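Local coordinates for protein transcriptional regulator (Corynebacterium diphtheriae, PDB 3LMM) that probably acts as a transcriptional regulator, combining an AlbA_2-type Schlafen domain with helix-turn-helix-related regions, although its precise function is unknown, at residues A[94-106]-A[118-132]. Residues are numbered along the deposited sequence; the frame is centred on the assembly and turned at random.
Sequences RIIGTELDIDWLR and DVVAKRVLGQRVLAI
Gly97 and Arg128 bring their CA atoms within 5.0 Å of each other where the loop 94-101 runs along the beta-hairpin 118-132, and the first turn of the helix that follows, 102-106, runs at 152° to strand 118-123, roughly antiparallel. The hairpin forms one side of the mixed four-stranded sheet of the Schlafen AlbA_2 region, with 118-123 as its outer strand in this chain. Thr98 N donates to Arg128 O, and the same oxygen receives a CH...O contact from Gly97 CA.

The Arg128 side chain extends along the loop toward Leu100. Its CG is anti to the backbone N (chi1 179°), and a bend at chi3 turns NE onto Thr98 O, 2.9 Å away, in the plane of that carbonyl. Leu130 CD1 sits over one face of the guanidinium, toward its rim, while the carboxylate of Glu99 is a nearby opposite charge without a direct bond. A water donates to Glu99 OE1 and accepts a weak bond from Arg128 N.

Thr98 OG1 accepts from Leu100 N in an ST turn and also bonds Glu45, leaving its methyl CG2 to meet Leu130 CD2 crosswise. The other Leu130 branch, CD1, packs against Ile102 CD1. Ile102 CG2 slides past Val119 CG1, a methyl also met by CG and CD of Arg106; the guanidinium beyond bonds Pro117 O. Near the hairpin turn, Ile95 packs against Val124, Leu125 and Gln127: CG2, anti to its own N, reaches Gln127 CB at 3.3 Å, and CD1 meets Leu125 CD1. Asp101 N-caps the helix, its OD1 accepting from Trp104 N at 3.2 Å, 46° out of the carboxylate plane.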
loop_
_atom_site.group_PDB
_atom_site.type_symbol
_atom_site.label_atom_id
_atom_site.label_comp_id
_atom_site.label_asym_id
_atom_site.label_seq_id
_atom_site.Cartn_x
_atom_site.Cartn_y
_atom_site.Cartn_z
ATOM N N ARG A 94 -15.345 25.052 20.809
ATOM C CA ARG A 94 -15.442 24.565 22.176
ATOM C C ARG A 94 -14.494 23.408 22.428
ATOM O O ARG A 94 -14.423 22.479 21.623
ATOM C CB ARG A 94 -16.869 24.125 22.464
ATOM C CG ARG A 94 -17.833 25.271 22.559
ATOM C CD ARG A 94 -19.259 24.800 22.636
ATOM N NE ARG A 94 -20.142 25.938 22.793
ATOM C CZ ARG A 94 -21.457 25.896 22.640
ATOM N NH1 ARG A 94 -22.172 27.007 22.807
ATOM N NH2 ARG A 94 -22.051 24.758 22.311
ATOM N N ILE A 95 -13.768 23.463 23.543
ATOM C CA ILE A 95 -12.829 22.390 23.884
ATOM C C ILE A 95 -13.562 21.146 24.405
ATOM O O ILE A 95 -14.300 21.223 25.384
ATOM C CB ILE A 95 -11.797 22.841 24.960
ATOM C CG1 ILE A 95 -10.763 23.776 24.345
ATOM C CG2 ILE A 95 -11.065 21.639 25.533
ATOM C CD1 ILE A 95 -11.024 25.238 24.623
ATOM N N ILE A 96 -13.345 20.008 23.747
ATOM C CA ILE A 96 -13.965 18.749 24.137
ATOM C C ILE A 96 -12.877 17.840 24.682
ATOM O O ILE A 96 -13.019 17.269 25.757
ATOM C CB ILE A 96 -14.622 18.034 22.936
ATOM C CG1 ILE A 96 -15.461 19.015 22.116
ATOM C CG2 ILE A 96 -15.452 16.862 23.422
ATOM C CD1 ILE A 96 -16.558 19.727 22.879
ATOM N N GLY A 97 -11.789 17.704 23.929
ATOM C CA GLY A 97 -10.684 16.864 24.369
ATOM C C GLY A 97 -10.682 15.463 23.781
ATOM O O GLY A 97 -11.637 15.047 23.125
ATOM N N THR A 98 -9.599 14.731 24.017
ATOM C CA THR A 98 -9.485 13.381 23.509
ATOM C C THR A 98 -8.356 12.651 24.218
ATOM O O THR A 98 -7.316 13.234 24.504
ATOM C CB THR A 98 -9.267 13.383 21.976
ATOM O OG1 THR A 98 -8.867 12.078 21.546
ATOM C CG2 THR A 98 -8.215 14.401 21.595
ATOM N N GLU A 99 -8.584 11.374 24.510
ATOM C CA GLU A 99 -7.610 10.563 25.218
ATOM C C GLU A 99 -6.988 9.517 24.309
ATOM O O GLU A 99 -6.302 8.604 24.770
ATOM C CB GLU A 99 -8.290 9.885 26.407
ATOM C CG GLU A 99 -9.145 10.836 27.241
ATOM C CD GLU A 99 -8.326 11.891 27.969
ATOM O OE1 GLU A 99 -8.750 13.079 27.974
ATOM O OE2 GLU A 99 -7.269 11.532 28.551
ATOM N N LEU A 100 -7.234 9.653 23.013
ATOM C CA LEU A 100 -6.707 8.708 22.037
ATOM C C LEU A 100 -5.196 8.562 22.185
ATOM O O LEU A 100 -4.476 9.541 22.317
ATOM C CB LEU A 100 -7.067 9.173 20.618
ATOM C CG LEU A 100 -8.561 9.175 20.278
ATOM C CD1 LEU A 100 -8.827 10.051 19.079
ATOM C CD2 LEU A 100 -9.037 7.748 20.032
ATOM N N ASP A 101 -4.712 7.331 22.176
ATOM C CA ASP A 101 -3.287 7.114 22.302
ATOM C C ASP A 101 -2.611 7.532 21.003
ATOM O O ASP A 101 -3.047 7.158 19.913
ATOM C CB ASP A 101 -2.999 5.644 22.597
ATOM C CG ASP A 101 -1.522 5.363 22.760
ATOM O OD1 ASP A 101 -1.013 4.457 22.057
ATOM O OD2 ASP A 101 -0.876 6.037 23.596
ATOM N N ILE A 102 -1.542 8.311 21.127
ATOM C CA ILE A 102 -0.808 8.791 19.962
ATOM C C ILE A 102 -0.367 7.660 19.041
ATOM O O ILE A 102 -0.750 7.614 17.867
ATOM C CB ILE A 102 0.449 9.567 20.371
ATOM C CG1 ILE A 102 0.075 10.725 21.292
ATOM C CG2 ILE A 102 1.142 10.115 19.125
ATOM C CD1 ILE A 102 -0.633 11.847 20.580
ATOM N N ASP A 103 0.458 6.764 19.573
ATOM C CA ASP A 103 0.958 5.646 18.785
ATOM C C ASP A 103 -0.181 4.876 18.134
ATOM O O ASP A 103 -0.119 4.539 16.948
ATOM C CB ASP A 103 1.798 4.702 19.653
ATOM C CG ASP A 103 3.092 5.338 20.115
ATOM O OD1 ASP A 103 3.811 5.900 19.260
ATOM O OD2 ASP A 103 3.395 5.281 21.328
ATOM N N TRP A 104 -1.228 4.605 18.905
ATOM C CA TRP A 104 -2.366 3.877 18.367
ATOM C C TRP A 104 -2.957 4.616 17.163
ATOM O O TRP A 104 -3.095 4.044 16.082
ATOM C CB TRP A 104 -3.438 3.713 19.433
ATOM C CG TRP A 104 -4.632 2.986 18.914
ATOM C CD1 TRP A 104 -4.821 1.635 18.875
ATOM C CD2 TRP A 104 -5.787 3.572 18.307
ATOM N NE1 TRP A 104 -6.024 1.346 18.280
ATOM C CE2 TRP A 104 -6.636 2.517 17.921
ATOM C CE3 TRP A 104 -6.182 4.892 18.048
ATOM C CZ2 TRP A 104 -7.859 2.738 17.295
ATOM C CZ3 TRP A 104 -7.395 5.108 17.429
ATOM C CH2 TRP A 104 -8.218 4.037 17.057
ATOM N N LEU A 105 -3.311 5.881 17.367
ATOM C CA LEU A 105 -3.875 6.692 16.307
ATOM C C LEU A 105 -2.911 6.841 15.119
ATOM O O LEU A 105 -3.318 6.691 13.972
ATOM C CB LEU A 105 -4.269 8.070 16.853
ATOM C CG LEU A 105 -4.848 9.095 15.857
ATOM C CD1 LEU A 105 -6.018 8.476 15.127
ATOM C CD2 LEU A 105 -5.270 10.362 16.585
ATOM N N ARG A 106 -1.639 7.133 15.373
ATOM C CA ARG A 106 -0.706 7.264 14.267
ATOM C C ARG A 106 -0.732 5.986 13.432
ATOM O O ARG A 106 -1.019 6.021 12.231
ATOM C CB ARG A 106 0.710 7.535 14.773
ATOM C CG ARG A 106 1.160 8.983 14.573
ATOM C CD ARG A 106 2.517 9.262 15.212
ATOM N NE ARG A 106 3.578 8.440 14.633
ATOM C CZ ARG A 106 4.127 8.652 13.441
ATOM N NH1 ARG A 106 5.083 7.846 13.002
ATOM N NH2 ARG A 106 3.731 9.675 12.695
ATOM N N ASP A 118 2.329 13.605 11.729
ATOM C CA ASP A 118 2.920 13.937 13.014
ATOM C C ASP A 118 1.833 14.460 13.937
ATOM O O ASP A 118 1.255 15.513 13.683
ATOM C CB ASP A 118 4.018 14.993 12.846
ATOM C CG ASP A 118 5.340 14.396 12.381
ATOM O OD1 ASP A 118 5.837 13.480 13.072
ATOM O OD2 ASP A 118 5.890 14.832 11.340
ATOM N N VAL A 119 1.548 13.714 14.999
ATOM C CA VAL A 119 0.527 14.113 15.962
ATOM C C VAL A 119 1.174 14.352 17.318
ATOM O O VAL A 119 1.926 13.505 17.798
ATOM C CB VAL A 119 -0.581 13.032 16.103
ATOM C CG1 VAL A 119 0.047 11.665 16.169
ATOM C CG2 VAL A 119 -1.391 13.273 17.372
ATOM N N VAL A 120 0.886 15.508 17.920
ATOM C CA VAL A 120 1.434 15.860 19.230
ATOM C C VAL A 120 0.324 16.302 20.176
ATOM O O VAL A 120 -0.607 17.007 19.777
ATOM C CB VAL A 120 2.484 17.005 19.150
ATOM C CG1 VAL A 120 3.545 16.667 18.123
ATOM C CG2 VAL A 120 1.814 18.320 18.808
ATOM N N ALA A 121 0.434 15.868 21.430
ATOM C CA ALA A 121 -0.542 16.202 22.458
ATOM C C ALA A 121 -0.334 17.632 22.911
ATOM O O ALA A 121 0.756 18.181 22.792
ATOM C CB ALA A 121 -0.401 15.266 23.643
ATOM N N LYS A 122 -1.392 18.229 23.438
ATOM C CA LYS A 122 -1.364 19.607 23.907
ATOM C C LYS A 122 -2.414 19.724 24.989
ATOM O O LYS A 122 -3.326 18.900 25.065
ATOM C CB LYS A 122 -1.717 20.550 22.756
ATOM C CG LYS A 122 -0.705 20.594 21.640
ATOM C CD LYS A 122 0.441 21.473 22.049
ATOM C CE LYS A 122 1.521 21.502 21.004
ATOM N NZ LYS A 122 2.675 22.274 21.534
ATOM N N ARG A 123 -2.290 20.754 25.819
ATOM C CA ARG A 123 -3.246 20.985 26.904
ATOM C C ARG A 123 -3.806 22.407 26.858
ATOM O O ARG A 123 -3.067 23.362 27.052
ATOM C CB ARG A 123 -2.579 20.753 28.272
ATOM C CG ARG A 123 -2.291 19.290 28.612
ATOM C CD ARG A 123 -3.458 18.653 29.362
ATOM N NE ARG A 123 -3.411 17.184 29.353
ATOM C CZ ARG A 123 -4.210 16.410 30.086
ATOM N NH1 ARG A 123 -5.111 16.961 30.887
ATOM N NH2 ARG A 123 -4.128 15.089 30.014
ATOM N N VAL A 124 -5.104 22.542 26.589
ATOM C CA VAL A 124 -5.731 23.859 26.562
ATOM C C VAL A 124 -6.234 24.209 27.949
ATOM O O VAL A 124 -5.446 24.371 28.871
ATOM C CB VAL A 124 -6.912 23.919 25.648
ATOM C CG1 VAL A 124 -6.457 24.056 24.225
ATOM C CG2 VAL A 124 -7.759 22.692 25.867
ATOM N N LEU A 125 -7.542 24.321 28.123
ATOM C CA LEU A 125 -8.028 24.674 29.435
ATOM C C LEU A 125 -7.962 23.493 30.392
ATOM O O LEU A 125 -8.876 23.247 31.181
ATOM C CB LEU A 125 -9.446 25.225 29.350
ATOM C CG LEU A 125 -9.557 26.633 28.783
ATOM C CD1 LEU A 125 -9.298 26.615 27.302
ATOM C CD2 LEU A 125 -10.960 27.157 29.035
ATOM N N GLY A 126 -6.846 22.781 30.347
ATOM C CA GLY A 126 -6.680 21.635 31.216
ATOM C C GLY A 126 -7.040 20.388 30.443
ATOM O O GLY A 126 -6.623 19.278 30.788
ATOM N N GLN A 127 -7.827 20.577 29.388
ATOM C CA GLN A 127 -8.237 19.470 28.555
ATOM C C GLN A 127 -7.091 19.093 27.637
ATOM O O GLN A 127 -6.220 19.912 27.357
ATOM C CB GLN A 127 -9.454 19.863 27.735
ATOM C CG GLN A 127 -10.702 20.066 28.564
ATOM C CD GLN A 127 -11.118 18.804 29.291
ATOM O OE1 GLN A 127 -10.974 17.698 28.764
ATOM N NE2 GLN A 127 -11.660 18.961 30.497
ATOM N N ARG A 128 -7.089 17.843 27.184
ATOM C CA ARG A 128 -6.043 17.347 26.295
ATOM C C ARG A 128 -6.508 17.383 24.854
ATOM O O ARG A 128 -7.676 17.132 24.577
ATOM C CB ARG A 128 -5.657 15.903 26.647
ATOM C CG ARG A 128 -4.576 15.355 25.720
ATOM C CD ARG A 128 -4.057 14.001 26.156
ATOM N NE ARG A 128 -4.519 12.960 25.248
ATOM C CZ ARG A 128 -3.741 12.243 24.435
ATOM N NH1 ARG A 128 -4.281 11.327 23.649
ATOM N NH2 ARG A 128 -2.429 12.420 24.399
ATOM N N VAL A 129 -5.605 17.705 23.935
ATOM C CA VAL A 129 -5.974 17.715 22.522
ATOM C C VAL A 129 -4.814 17.253 21.662
ATOM O O VAL A 129 -3.650 17.397 22.039
ATOM C CB VAL A 129 -6.426 19.106 22.030
ATOM C CG1 VAL A 129 -7.608 19.578 22.836
ATOM C CG2 VAL A 129 -5.283 20.071 22.095
ATOM N N LEU A 130 -5.130 16.668 20.512
ATOM C CA LEU A 130 -4.084 16.212 19.610
ATOM C C LEU A 130 -3.880 17.163 18.442
ATOM O O LEU A 130 -4.822 17.523 17.741
ATOM C CB LEU A 130 -4.390 14.816 19.069
ATOM C CG LEU A 130 -3.993 13.631 19.929
ATOM C CD1 LEU A 130 -2.994 14.052 20.987
ATOM C CD2 LEU A 130 -5.228 13.077 20.556
ATOM N N ALA A 131 -2.639 17.579 18.249
ATOM C CA ALA A 131 -2.314 18.452 17.145
ATOM C C ALA A 131 -1.781 17.521 16.075
ATOM O O ALA A 131 -0.766 16.863 16.281
ATOM C CB ALA A 131 -1.248 19.438 17.552
ATOM N N ILE A 132 -2.473 17.429 14.950
ATOM C CA ILE A 132 -1.988 16.570 13.892
ATOM C C ILE A 132 -1.474 17.400 12.728
ATOM O O ILE A 132 -2.211 18.201 12.142
ATOM C CB ILE A 132 -3.066 15.640 13.368
ATOM C CG1 ILE A 132 -3.579 14.755 14.479
ATOM C CG2 ILE A 132 -2.480 14.787 12.273
ATOM C CD1 ILE A 132 -4.668 13.839 14.040
HETATM O O HOH W 1 -7.987 15.641 29.578
#